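Local structure of uncharacterized protein (Magnetospirillum magneticum AMB-1, 5MU5) at residues His33-Leu39 with Phe154-His159; His115-Gly121 with Val207-Arg211; Tyr253-Arg257 with Leu536-Trp541; Val414-Arg419 with Ser493-Ile498. The protein is a Maf glycosyltransferase that probably transfers sugars to flagellin and takes part in the formation of the bacterial flagellum. All blocks are in the same frame, centred on the assembly; numbering follows the deposited sequence.

Contact 1: His33-Leu39 with Phe154-His159; sequences HRPQSNL and FDFLYH
His-33 opens the contact by laying one face of its imidazole against the edge of the Phe-154 ring. The loop 33-37, which runs from helix 24-32 into strand 38-41, lies here against helix 154-160 in the Maf N-terminal domain. The pair is T-shaped, with ring planes at 73° and centroids 4.7 Å apart. The His-33 CG is anti to the backbone N (chi1 -177°), and this carries the ring toward the helix. Its NE2 donates to Asp-155 OD1 at 2.7 Å. Asp-155 OD1 sits in the plane of the imidazole, but the carboxylate is turned steeply against the ring and OD1 is met from above the carboxylate plane. This is a His-carboxylate hydrogen bond. Tyr-158 joins His-33 and Phe-154 in an aromatic cluster, with its CG near the imidazole edge. Pro-35 CG then packs on Tyr-158 CE2 at 3.6 Å, while Pro-35 CB lies near the Asp-155 carboxylate. The Gln-36 N gives Asp-155 OD2 a weak bond. Ser-37 supplies two stronger ones. Its N donates to Asp-155 OD2 at 3.0 Å, nearly along the C-O axis, and its OG donates to the same oxygen at 2.7 Å from the anti side. The carboxylate of Asp-155 is thus gripped at both oxygens, which fixes its rotation. Ser-37 OG also accepts from His-159 NE2 at 3.1 Å, in the plane of that ring. Val-49 of strand 47-51 packs against both Ser-37 and His-159. Leu-39 has its CA over a face of the His-159 ring, and its CB lies 3.6 Å from His-159 ND1.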
# COMPACT_ATOMS: atom_id res chain seq x y z
N HIS A 33 30.64 -8.62 -18.24
CA HIS A 33 29.67 -8.97 -19.28
C HIS A 33 30.37 -9.14 -20.63
O HIS A 33 31.27 -8.37 -20.97
CB HIS A 33 28.57 -7.92 -19.37
CG HIS A 33 27.51 -8.24 -20.38
ND1 HIS A 33 26.56 -9.22 -20.18
CD2 HIS A 33 27.23 -7.68 -21.58
CE1 HIS A 33 25.76 -9.27 -21.23
NE2 HIS A 33 26.14 -8.35 -22.09
N ARG A 34 29.96 -10.17 -21.38
CA ARG A 34 30.44 -10.42 -22.73
C ARG A 34 29.24 -10.31 -23.67
O ARG A 34 28.49 -11.25 -23.83
CB ARG A 34 31.05 -11.83 -22.84
CG ARG A 34 32.22 -12.12 -21.91
CD ARG A 34 33.46 -11.27 -22.21
NE ARG A 34 33.85 -11.30 -23.63
CZ ARG A 34 34.47 -12.31 -24.24
NH1 ARG A 34 34.79 -13.43 -23.59
NH2 ARG A 34 34.77 -12.21 -25.54
N PRO A 35 29.05 -9.16 -24.31
CA PRO A 35 27.83 -9.03 -25.12
C PRO A 35 27.78 -9.96 -26.33
O PRO A 35 28.82 -10.33 -26.87
CB PRO A 35 27.89 -7.58 -25.59
CG PRO A 35 29.34 -7.27 -25.66
CD PRO A 35 30.01 -8.07 -24.57
N GLN A 36 26.58 -10.35 -26.73
CA GLN A 36 26.38 -11.11 -27.95
C GLN A 36 26.29 -10.16 -29.14
O GLN A 36 26.60 -10.53 -30.26
CB GLN A 36 25.09 -11.92 -27.89
CG GLN A 36 25.10 -13.06 -26.89
CD GLN A 36 23.70 -13.64 -26.68
OE1 GLN A 36 22.70 -12.91 -26.73
NE2 GLN A 36 23.64 -14.94 -26.44
N SER A 37 25.84 -8.94 -28.91
CA SER A 37 25.67 -7.97 -29.98
C SER A 37 26.95 -7.19 -30.18
O SER A 37 27.85 -7.26 -29.35
CB SER A 37 24.51 -7.01 -29.68
OG SER A 37 24.63 -6.48 -28.38
N ASN A 38 27.03 -6.46 -31.29
CA ASN A 38 28.23 -5.71 -31.65
C ASN A 38 27.96 -4.22 -31.70
O ASN A 38 26.93 -3.80 -32.21
CB ASN A 38 28.74 -6.14 -33.04
CG ASN A 38 29.18 -7.58 -33.06
OD1 ASN A 38 29.98 -8.01 -32.23
ND2 ASN A 38 28.68 -8.34 -34.03
N LEU A 39 28.89 -3.43 -31.17
CA LEU A 39 28.80 -1.99 -31.27
C LEU A 39 29.55 -1.63 -32.53
O LEU A 39 30.73 -1.93 -32.64
CB LEU A 39 29.44 -1.32 -30.06
CG LEU A 39 29.24 0.20 -29.98
CD1 LEU A 39 27.78 0.52 -29.77
CD2 LEU A 39 30.09 0.81 -28.87
N PHE A 154 20.40 -6.19 -21.63
CA PHE A 154 21.58 -5.76 -20.92
C PHE A 154 22.71 -5.33 -21.84
O PHE A 154 23.53 -4.51 -21.46
CB PHE A 154 22.07 -6.85 -19.98
CG PHE A 154 23.12 -6.37 -19.01
CD1 PHE A 154 22.75 -5.65 -17.89
CD2 PHE A 154 24.47 -6.63 -19.22
CE1 PHE A 154 23.70 -5.21 -16.99
CE2 PHE A 154 25.43 -6.18 -18.33
CZ PHE A 154 25.04 -5.47 -17.21
N ASP A 155 22.74 -5.88 -23.05
CA ASP A 155 23.74 -5.46 -24.02
C ASP A 155 23.69 -3.97 -24.30
O ASP A 155 24.73 -3.32 -24.42
CB ASP A 155 23.62 -6.22 -25.35
CG ASP A 155 24.16 -7.64 -25.26
OD1 ASP A 155 24.36 -8.16 -24.13
OD2 ASP A 155 24.39 -8.22 -26.34
N PHE A 156 22.48 -3.43 -24.38
CA PHE A 156 22.33 -2.01 -24.65
C PHE A 156 22.93 -1.15 -23.54
O PHE A 156 23.59 -0.16 -23.81
CB PHE A 156 20.86 -1.63 -24.88
CG PHE A 156 20.23 -2.29 -26.09
CD1 PHE A 156 21.00 -2.91 -27.07
CD2 PHE A 156 18.84 -2.22 -26.28
CE1 PHE A 156 20.40 -3.49 -28.18
CE2 PHE A 156 18.24 -2.80 -27.40
CZ PHE A 156 19.02 -3.44 -28.34
N LEU A 157 22.71 -1.54 -22.30
CA LEU A 157 23.32 -0.81 -21.19
C LEU A 157 24.84 -0.91 -21.30
O LEU A 157 25.55 0.08 -21.16
CB LEU A 157 22.87 -1.36 -19.84
CG LEU A 157 23.52 -0.69 -18.64
CD1 LEU A 157 23.10 0.77 -18.52
CD2 LEU A 157 23.19 -1.46 -17.36
N TYR A 158 25.32 -2.12 -21.58
CA TYR A 158 26.75 -2.37 -21.70
C TYR A 158 27.37 -1.51 -22.79
O TYR A 158 28.37 -0.88 -22.56
CB TYR A 158 27.01 -3.85 -21.97
CG TYR A 158 28.46 -4.18 -22.16
CD1 TYR A 158 29.29 -4.41 -21.07
CD2 TYR A 158 29.02 -4.25 -23.44
CE1 TYR A 158 30.63 -4.70 -21.25
CE2 TYR A 158 30.36 -4.53 -23.62
CZ TYR A 158 31.15 -4.77 -22.52
OH TYR A 158 32.49 -5.07 -22.66
N HIS A 159 26.75 -1.48 -23.98
CA HIS A 159 27.25 -0.64 -25.08
C HIS A 159 27.08 0.84 -24.80
O HIS A 159 27.84 1.63 -25.34
CB HIS A 159 26.53 -0.93 -26.39
CG HIS A 159 26.78 -2.29 -26.93
ND1 HIS A 159 28.05 -2.79 -27.10
CD2 HIS A 159 25.93 -3.25 -27.36
CE1 HIS A 159 27.98 -4.01 -27.60
NE2 HIS A 159 26.71 -4.31 -27.78

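Contact 2: His115-Gly121 with Val207-Arg211; sequences HPEESGG and VDWTR
Gly-121 and Trp-209 bring the two backbones to 5.0 Å between their CA atoms. Neither segment forms a regular helix or strand across the contact. Val-207 to Thr-210 make a type II beta turn, with Trp-209 at its third position. Val-207 O accepts from both Thr-210 N and Thr-210 OG1. Gly-121 has backbone angles open mainly to glycine, and its CA lies 3.7 Å from Trp-209 O. A water accepts from Arg-211 N and donates to Gly-120 O, linking the two segments.

The Trp-209 indole carries most of the contact. Pro-116 lies over one face in a CH-pi contact. Its CD stands 3.3 Å from the centroid of the six-membered ring, only 6° off the normal. The Trp-209 NE1 donates to Glu-118 O at 3.1 Å, in the carbonyl plane. That oxygen is tilted 29° from the indole plane, and the bond is bent at 138°. Arg-79 makes a cation-pi contact with the indole and donates to both Trp-209 O and Gly-120 O. The two loops lead into the neighbouring parallel strands 123-127 and 211-214, while Asp-208 forms salt bridges with Lys-610 and Arg-611, just after helix 589-609.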
# COMPACT_ATOMS: atom_id res chain seq x y z
N HIS A 115 -3.06 21.90 -18.39
CA HIS A 115 -1.78 21.21 -18.49
C HIS A 115 -0.69 22.22 -18.25
O HIS A 115 -0.84 23.39 -18.61
CB HIS A 115 -1.60 20.56 -19.88
CG HIS A 115 -2.63 19.52 -20.20
ND1 HIS A 115 -2.92 18.47 -19.35
CD2 HIS A 115 -3.42 19.34 -21.29
CE1 HIS A 115 -3.85 17.71 -19.88
NE2 HIS A 115 -4.18 18.22 -21.06
N PRO A 116 0.43 21.80 -17.66
CA PRO A 116 1.50 22.77 -17.52
C PRO A 116 2.03 23.28 -18.88
O PRO A 116 2.07 22.53 -19.86
CB PRO A 116 2.60 21.98 -16.80
CG PRO A 116 1.89 20.86 -16.13
CD PRO A 116 0.80 20.50 -17.08
N GLU A 117 2.44 24.54 -18.93
CA GLU A 117 3.12 25.09 -20.10
C GLU A 117 4.64 24.98 -19.98
O GLU A 117 5.37 25.40 -20.87
CB GLU A 117 2.74 26.55 -20.33
CG GLU A 117 1.57 26.72 -21.29
CD GLU A 117 1.10 28.16 -21.41
OE1 GLU A 117 1.78 29.08 -20.90
OE2 GLU A 117 0.04 28.38 -22.04
N GLU A 118 5.11 24.39 -18.89
CA GLU A 118 6.53 24.25 -18.63
C GLU A 118 6.92 22.77 -18.62
O GLU A 118 6.13 21.90 -18.27
CB GLU A 118 6.86 24.91 -17.27
CG GLU A 118 6.02 24.38 -16.09
CD GLU A 118 6.41 24.94 -14.73
OE1 GLU A 118 7.11 25.98 -14.67
OE2 GLU A 118 6.02 24.32 -13.71
N SER A 119 8.14 22.47 -19.04
CA SER A 119 8.69 21.13 -18.89
C SER A 119 9.11 21.00 -17.44
O SER A 119 9.45 22.00 -16.81
CB SER A 119 9.92 20.91 -19.79
OG SER A 119 9.53 20.59 -21.11
N GLY A 120 9.08 19.79 -16.91
CA GLY A 120 9.46 19.57 -15.52
C GLY A 120 9.09 18.19 -15.02
O GLY A 120 9.27 17.19 -15.73
N GLY A 121 8.56 18.12 -13.80
CA GLY A 121 8.19 16.84 -13.19
C GLY A 121 9.34 16.22 -12.41
O GLY A 121 10.52 16.28 -12.84
N VAL A 207 3.84 12.07 -8.75
CA VAL A 207 3.94 11.51 -10.09
C VAL A 207 3.42 12.44 -11.15
O VAL A 207 3.65 12.20 -12.31
CB VAL A 207 3.19 10.16 -10.24
CG1 VAL A 207 3.93 9.09 -9.47
CG2 VAL A 207 1.72 10.28 -9.82
N ASP A 208 2.71 13.50 -10.77
CA ASP A 208 2.16 14.41 -11.77
C ASP A 208 3.22 14.96 -12.73
O ASP A 208 4.25 15.45 -12.31
CB ASP A 208 1.39 15.56 -11.13
CG ASP A 208 0.88 16.54 -12.17
OD1 ASP A 208 0.00 16.18 -12.96
OD2 ASP A 208 1.38 17.68 -12.21
N TRP A 209 2.94 14.86 -14.03
CA TRP A 209 3.78 15.42 -15.09
C TRP A 209 5.09 14.67 -15.25
O TRP A 209 6.07 15.20 -15.80
CB TRP A 209 3.99 16.91 -14.89
CG TRP A 209 4.16 17.71 -16.17
CD1 TRP A 209 5.21 18.51 -16.52
CD2 TRP A 209 3.23 17.78 -17.27
NE1 TRP A 209 5.00 19.06 -17.76
CE2 TRP A 209 3.78 18.63 -18.23
CE3 TRP A 209 1.97 17.22 -17.51
CZ2 TRP A 209 3.13 18.93 -19.42
CZ3 TRP A 209 1.33 17.51 -18.70
CH2 TRP A 209 1.91 18.34 -19.64
N THR A 210 5.11 13.42 -14.80
CA THR A 210 6.21 12.51 -15.05
C THR A 210 6.37 12.33 -16.57
O THR A 210 5.42 12.02 -17.27
CB THR A 210 5.93 11.13 -14.39
OG1 THR A 210 5.90 11.27 -12.95
CG2 THR A 210 6.97 10.08 -14.78
N ARG A 211 7.58 12.57 -17.07
CA ARG A 211 7.90 12.35 -18.46
C ARG A 211 8.04 10.86 -18.72
O ARG A 211 8.75 10.15 -18.00
CB ARG A 211 9.23 13.05 -18.80
CG ARG A 211 9.59 13.05 -20.29
CD ARG A 211 8.75 14.03 -21.08
NE ARG A 211 9.23 14.16 -22.46
CZ ARG A 211 10.19 14.99 -22.86
NH1 ARG A 211 10.81 15.79 -22.00
NH2 ARG A 211 10.54 15.02 -24.15
O HOH W 1 10.01 14.37 -15.84

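Contact 3: Tyr253-Arg257 with Leu536-Trp541; sequences YKNMR and LFHDRW
Phe-537 turns its edge to Tyr-253 and one face to Arg-257. It swings its ring away from its backbone N, across to the other helix. The ring edge meets the face of Tyr-253 in a T-shaped pair, with planes at 85° and centroids 5.0 Å apart. Phe-537 CZ comes to 3.5 Å from Tyr-253 CE2. One face of Phe-537 takes the Arg-257 chain. Arg-257 CD makes a CH-pi contact 3.6 Å from the ring centroid. A bend at chi2 folds the chain back, so that the guanidinium continues over the same ring with the two planes only 6° apart. The opposite face is backed by Trp-541 CB from its own helix.

The contact joins helix 242-257 to helix 534-541. The axes of the two short segments approach to 9.8 Å, at 136° between their N-to-C directions. Tyr-253, Phe-537 and Trp-541 form an aromatic cluster in this junction. No hydrogen bond crosses between the segments.

Tyr-253 also turns an edge to Trp-541. Its CE2 lies over the indole, and the six-membered ring of Trp-541 has its centroid 4.9 Å from that of Tyr-253. The Tyr-253 OH is hydrogen-bonded to Glu-648 OE2, which also makes a salt bridge with Arg-257 NE. Phe-378 of helix 373-378 packs on Tyr-253, Met-256 and Phe-537. Met-256 bends at chi3, and its CE meets Leu-536 CD2 at 3.9 Å.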
# COMPACT_ATOMS: atom_id res chain seq x y z
N TYR A 253 -5.14 2.56 22.56
CA TYR A 253 -4.85 3.08 23.88
C TYR A 253 -5.90 2.56 24.86
O TYR A 253 -5.57 1.97 25.87
CB TYR A 253 -4.85 4.61 23.87
CG TYR A 253 -4.66 5.29 25.21
CD1 TYR A 253 -5.69 5.31 26.15
CD2 TYR A 253 -3.47 5.95 25.52
CE1 TYR A 253 -5.52 5.94 27.36
CE2 TYR A 253 -3.30 6.58 26.73
CZ TYR A 253 -4.34 6.56 27.64
OH TYR A 253 -4.20 7.20 28.85
N LYS A 254 -7.17 2.76 24.53
CA LYS A 254 -8.26 2.37 25.43
C LYS A 254 -8.37 0.87 25.56
O LYS A 254 -8.70 0.38 26.61
CB LYS A 254 -9.60 2.90 24.93
CG LYS A 254 -9.65 4.40 24.81
CD LYS A 254 -9.56 5.10 26.13
CE LYS A 254 -10.84 4.91 26.91
NZ LYS A 254 -10.78 5.69 28.16
N ASN A 255 -8.12 0.15 24.49
CA ASN A 255 -8.16 -1.30 24.54
C ASN A 255 -7.12 -1.90 25.47
O ASN A 255 -7.35 -2.95 26.05
CB ASN A 255 -7.97 -1.88 23.14
CG ASN A 255 -9.24 -1.85 22.33
OD1 ASN A 255 -10.34 -1.92 22.88
ND2 ASN A 255 -9.11 -1.77 21.00
N MET A 256 -5.97 -1.25 25.61
CA MET A 256 -4.87 -1.83 26.36
C MET A 256 -4.62 -1.24 27.73
O MET A 256 -3.88 -1.83 28.50
CB MET A 256 -3.61 -1.71 25.54
CG MET A 256 -3.61 -2.63 24.35
SD MET A 256 -2.21 -2.22 23.34
CE MET A 256 -0.86 -2.73 24.42
N ARG A 257 -5.20 -0.08 27.99
CA ARG A 257 -5.03 0.67 29.22
C ARG A 257 -5.35 -0.17 30.46
O ARG A 257 -4.50 -0.33 31.33
CB ARG A 257 -5.95 1.89 29.21
CG ARG A 257 -5.83 2.82 30.41
CD ARG A 257 -4.51 3.57 30.35
NE ARG A 257 -4.23 4.30 31.57
CZ ARG A 257 -3.69 3.78 32.66
NH1 ARG A 257 -3.36 2.49 32.72
NH2 ARG A 257 -3.48 4.56 33.71
N LEU A 536 2.16 -3.85 30.29
CA LEU A 536 2.37 -3.73 28.86
C LEU A 536 2.03 -2.33 28.39
O LEU A 536 2.81 -1.71 27.67
CB LEU A 536 1.54 -4.75 28.09
CG LEU A 536 1.73 -4.67 26.58
CD1 LEU A 536 3.21 -4.67 26.19
CD2 LEU A 536 0.97 -5.80 25.90
N PHE A 537 0.87 -1.83 28.81
CA PHE A 537 0.50 -0.49 28.43
C PHE A 537 1.59 0.54 28.77
O PHE A 537 1.98 1.33 27.92
CB PHE A 537 -0.84 -0.08 29.04
CG PHE A 537 -1.15 1.37 28.86
CD1 PHE A 537 -1.68 1.84 27.67
CD2 PHE A 537 -0.86 2.28 29.88
CE1 PHE A 537 -1.93 3.19 27.49
CE2 PHE A 537 -1.12 3.63 29.71
CZ PHE A 537 -1.65 4.09 28.51
N HIS A 538 2.07 0.53 30.01
CA HIS A 538 3.05 1.51 30.44
C HIS A 538 4.38 1.35 29.73
O HIS A 538 5.02 2.34 29.39
CB HIS A 538 3.25 1.48 31.95
CG HIS A 538 2.09 2.00 32.72
ND1 HIS A 538 1.62 3.29 32.57
CD2 HIS A 538 1.29 1.42 33.64
CE1 HIS A 538 0.59 3.48 33.37
NE2 HIS A 538 0.36 2.36 34.03
N ASP A 539 4.80 0.11 29.53
CA ASP A 539 6.01 -0.17 28.80
C ASP A 539 5.97 0.51 27.43
O ASP A 539 6.91 1.20 27.05
CB ASP A 539 6.19 -1.68 28.62
CG ASP A 539 7.43 -2.02 27.82
OD1 ASP A 539 8.54 -1.68 28.27
OD2 ASP A 539 7.28 -2.61 26.74
N ARG A 540 4.86 0.32 26.70
CA ARG A 540 4.70 0.93 25.38
C ARG A 540 4.48 2.45 25.45
O ARG A 540 5.22 3.21 24.84
CB ARG A 540 3.55 0.26 24.61
CG ARG A 540 3.70 -1.25 24.35
CD ARG A 540 4.81 -1.57 23.35
NE ARG A 540 6.13 -1.41 23.95
CZ ARG A 540 7.28 -1.40 23.28
NH1 ARG A 540 7.30 -1.55 21.96
NH2 ARG A 540 8.41 -1.23 23.95
N TRP A 541 3.48 2.91 26.20
CA TRP A 541 3.13 4.34 26.25
C TRP A 541 4.19 5.30 26.79
O TRP A 541 4.44 6.35 26.20
CB TRP A 541 1.87 4.53 27.08
CG TRP A 541 1.31 5.89 27.02
CD1 TRP A 541 1.28 6.81 28.01
CD2 TRP A 541 0.66 6.50 25.89
NE1 TRP A 541 0.65 7.96 27.59
CE2 TRP A 541 0.27 7.79 26.29
CE3 TRP A 541 0.36 6.07 24.60
CZ2 TRP A 541 -0.39 8.67 25.43
CZ3 TRP A 541 -0.30 6.92 23.76
CH2 TRP A 541 -0.67 8.22 24.18

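Contact 4: Val414-Arg419 with Ser493-Ile498; sequences VDLGSR and SDGVMI
Arg-419 and Asp-494 cross at about a right angle in a salt bridge at one end of the contact. Two loops meet here: one follows the parallel strand 408-412 and the other follows its neighbour 488-491, in the large mixed sheet. Arg-419 is bent at chi2 and chi3, which turns the guanidinium edge toward the acid. Its NH2 donates to Asp-494 OD1 at 2.9 Å, in the guanidinium plane, and NE adds a weak bond to the same oxygen. The guanidinium and carboxylate planes lie 40° apart. Arg-419 NH1 has a second partner in Gly-460 O. Asp-494 is also the centre of an inverse gamma turn.

At the other end apolar side chains meet. Val-414 CG1 touches Ile-498 CD1 at 4.0 Å, the side chains roughly perpendicular. The Leu-416 and Val-496 side chains also cross at about a right angle, CB to CG2 at 3.8 Å, beside helix 467-482. Between the ends the backbones come close, with a CA-H...O contact from Gly-495 CA to Asp-415 O at 3.3 Å. Val-496 N donates to this oxygen at 2.9 Å. A water donates to both Val-414 O and Val-496 O. Ser-493 OG accepts from Val-414 N at 3.0 Å, with an angle of 156° at the hydrogen.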
# COMPACT_ATOMS: atom_id res chain seq x y z
N VAL A 414 -18.25 -18.12 2.72
CA VAL A 414 -17.18 -17.30 2.16
C VAL A 414 -17.44 -17.34 0.65
O VAL A 414 -16.72 -18.00 -0.09
CB VAL A 414 -15.79 -17.87 2.45
CG1 VAL A 414 -14.71 -16.92 1.95
CG2 VAL A 414 -15.62 -18.06 3.94
N ASP A 415 -18.50 -16.66 0.25
CA ASP A 415 -18.99 -16.67 -1.12
C ASP A 415 -18.17 -15.70 -1.99
O ASP A 415 -17.66 -16.08 -3.03
CB ASP A 415 -20.47 -16.26 -1.17
CG ASP A 415 -21.39 -17.28 -0.52
OD1 ASP A 415 -20.90 -18.27 0.07
OD2 ASP A 415 -22.63 -17.08 -0.58
N LEU A 416 -18.09 -14.45 -1.56
CA LEU A 416 -17.30 -13.43 -2.25
C LEU A 416 -17.80 -13.27 -3.69
O LEU A 416 -17.01 -13.12 -4.63
CB LEU A 416 -15.81 -13.81 -2.24
CG LEU A 416 -15.24 -14.19 -0.87
CD1 LEU A 416 -13.79 -14.57 -0.98
CD2 LEU A 416 -15.43 -13.04 0.10
N GLY A 417 -19.12 -13.38 -3.83
CA GLY A 417 -19.80 -13.27 -5.10
C GLY A 417 -21.07 -14.11 -5.13
O GLY A 417 -21.27 -14.96 -4.28
N SER A 418 -21.90 -13.87 -6.15
CA SER A 418 -23.16 -14.56 -6.32
C SER A 418 -23.15 -15.37 -7.58
O SER A 418 -22.70 -14.92 -8.61
CB SER A 418 -24.32 -13.58 -6.42
OG SER A 418 -24.45 -12.82 -5.24
N ARG A 419 -23.70 -16.56 -7.45
CA ARG A 419 -23.92 -17.47 -8.53
C ARG A 419 -24.72 -16.77 -9.64
O ARG A 419 -25.59 -15.93 -9.38
CB ARG A 419 -24.66 -18.69 -7.97
CG ARG A 419 -25.11 -19.74 -8.96
CD ARG A 419 -23.96 -20.41 -9.68
NE ARG A 419 -23.13 -21.28 -8.83
CZ ARG A 419 -22.03 -21.87 -9.28
NH1 ARG A 419 -21.64 -21.68 -10.53
NH2 ARG A 419 -21.29 -22.64 -8.50
N SER A 493 -18.40 -23.30 0.42
CA SER A 493 -19.22 -22.16 0.02
C SER A 493 -19.59 -22.20 -1.46
O SER A 493 -18.78 -22.56 -2.31
CB SER A 493 -18.49 -20.85 0.31
OG SER A 493 -17.99 -20.85 1.63
N ASP A 494 -20.81 -21.79 -1.79
CA ASP A 494 -21.21 -21.73 -3.18
C ASP A 494 -20.91 -20.33 -3.73
O ASP A 494 -21.82 -19.56 -4.01
CB ASP A 494 -22.68 -22.10 -3.37
CG ASP A 494 -23.06 -22.28 -4.86
OD1 ASP A 494 -22.17 -22.40 -5.75
OD2 ASP A 494 -24.27 -22.29 -5.16
N GLY A 495 -19.63 -20.01 -3.89
CA GLY A 495 -19.21 -18.69 -4.38
C GLY A 495 -18.01 -18.86 -5.26
O GLY A 495 -17.91 -19.86 -5.97
N VAL A 496 -17.08 -17.90 -5.23
CA VAL A 496 -15.89 -17.96 -6.06
C VAL A 496 -14.92 -19.07 -5.66
O VAL A 496 -14.86 -19.47 -4.50
CB VAL A 496 -15.01 -16.68 -6.03
CG1 VAL A 496 -15.77 -15.48 -6.54
CG2 VAL A 496 -14.42 -16.43 -4.65
N MET A 497 -14.15 -19.51 -6.64
CA MET A 497 -13.03 -20.40 -6.43
C MET A 497 -11.91 -19.62 -5.72
O MET A 497 -11.52 -18.51 -6.12
CB MET A 497 -12.51 -20.90 -7.80
CG MET A 497 -11.36 -21.91 -7.72
SD MET A 497 -11.87 -23.47 -6.96
CE MET A 497 -12.56 -24.25 -8.43
N ILE A 498 -11.40 -20.19 -4.63
CA ILE A 498 -10.29 -19.61 -3.90
C ILE A 498 -9.07 -20.53 -4.10
O ILE A 498 -9.16 -21.74 -3.90
CB ILE A 498 -10.64 -19.49 -2.41
CG1 ILE A 498 -11.93 -18.67 -2.24
CG2 ILE A 498 -9.49 -18.86 -1.65
CD1 ILE A 498 -12.54 -18.75 -0.86
O HOH W 2 -16.61 -19.59 -2.40

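Overall arrangement
Contacts 1 and 2 both belong to the Maf N-terminal domain, with centres 33 Å apart, and their segments alternate along the chain. Contact 4 falls within the span that contact 3 closes, and their centres are 40 Å apart. Contact 4 is buried, whereas the other three are partly buried. Contact 3 alone joins two helices, and it relies on rings and apolar groups. Contact 1 sets a loop on a helix through a polar network centred on one carboxylate. Contacts 2 and 4 are largely between loops at strand ends, and each holds a bridging water. Contact 2 turns on one indole, contact 4 on one backbone bond, a serine-to-backbone bond and a salt bridge.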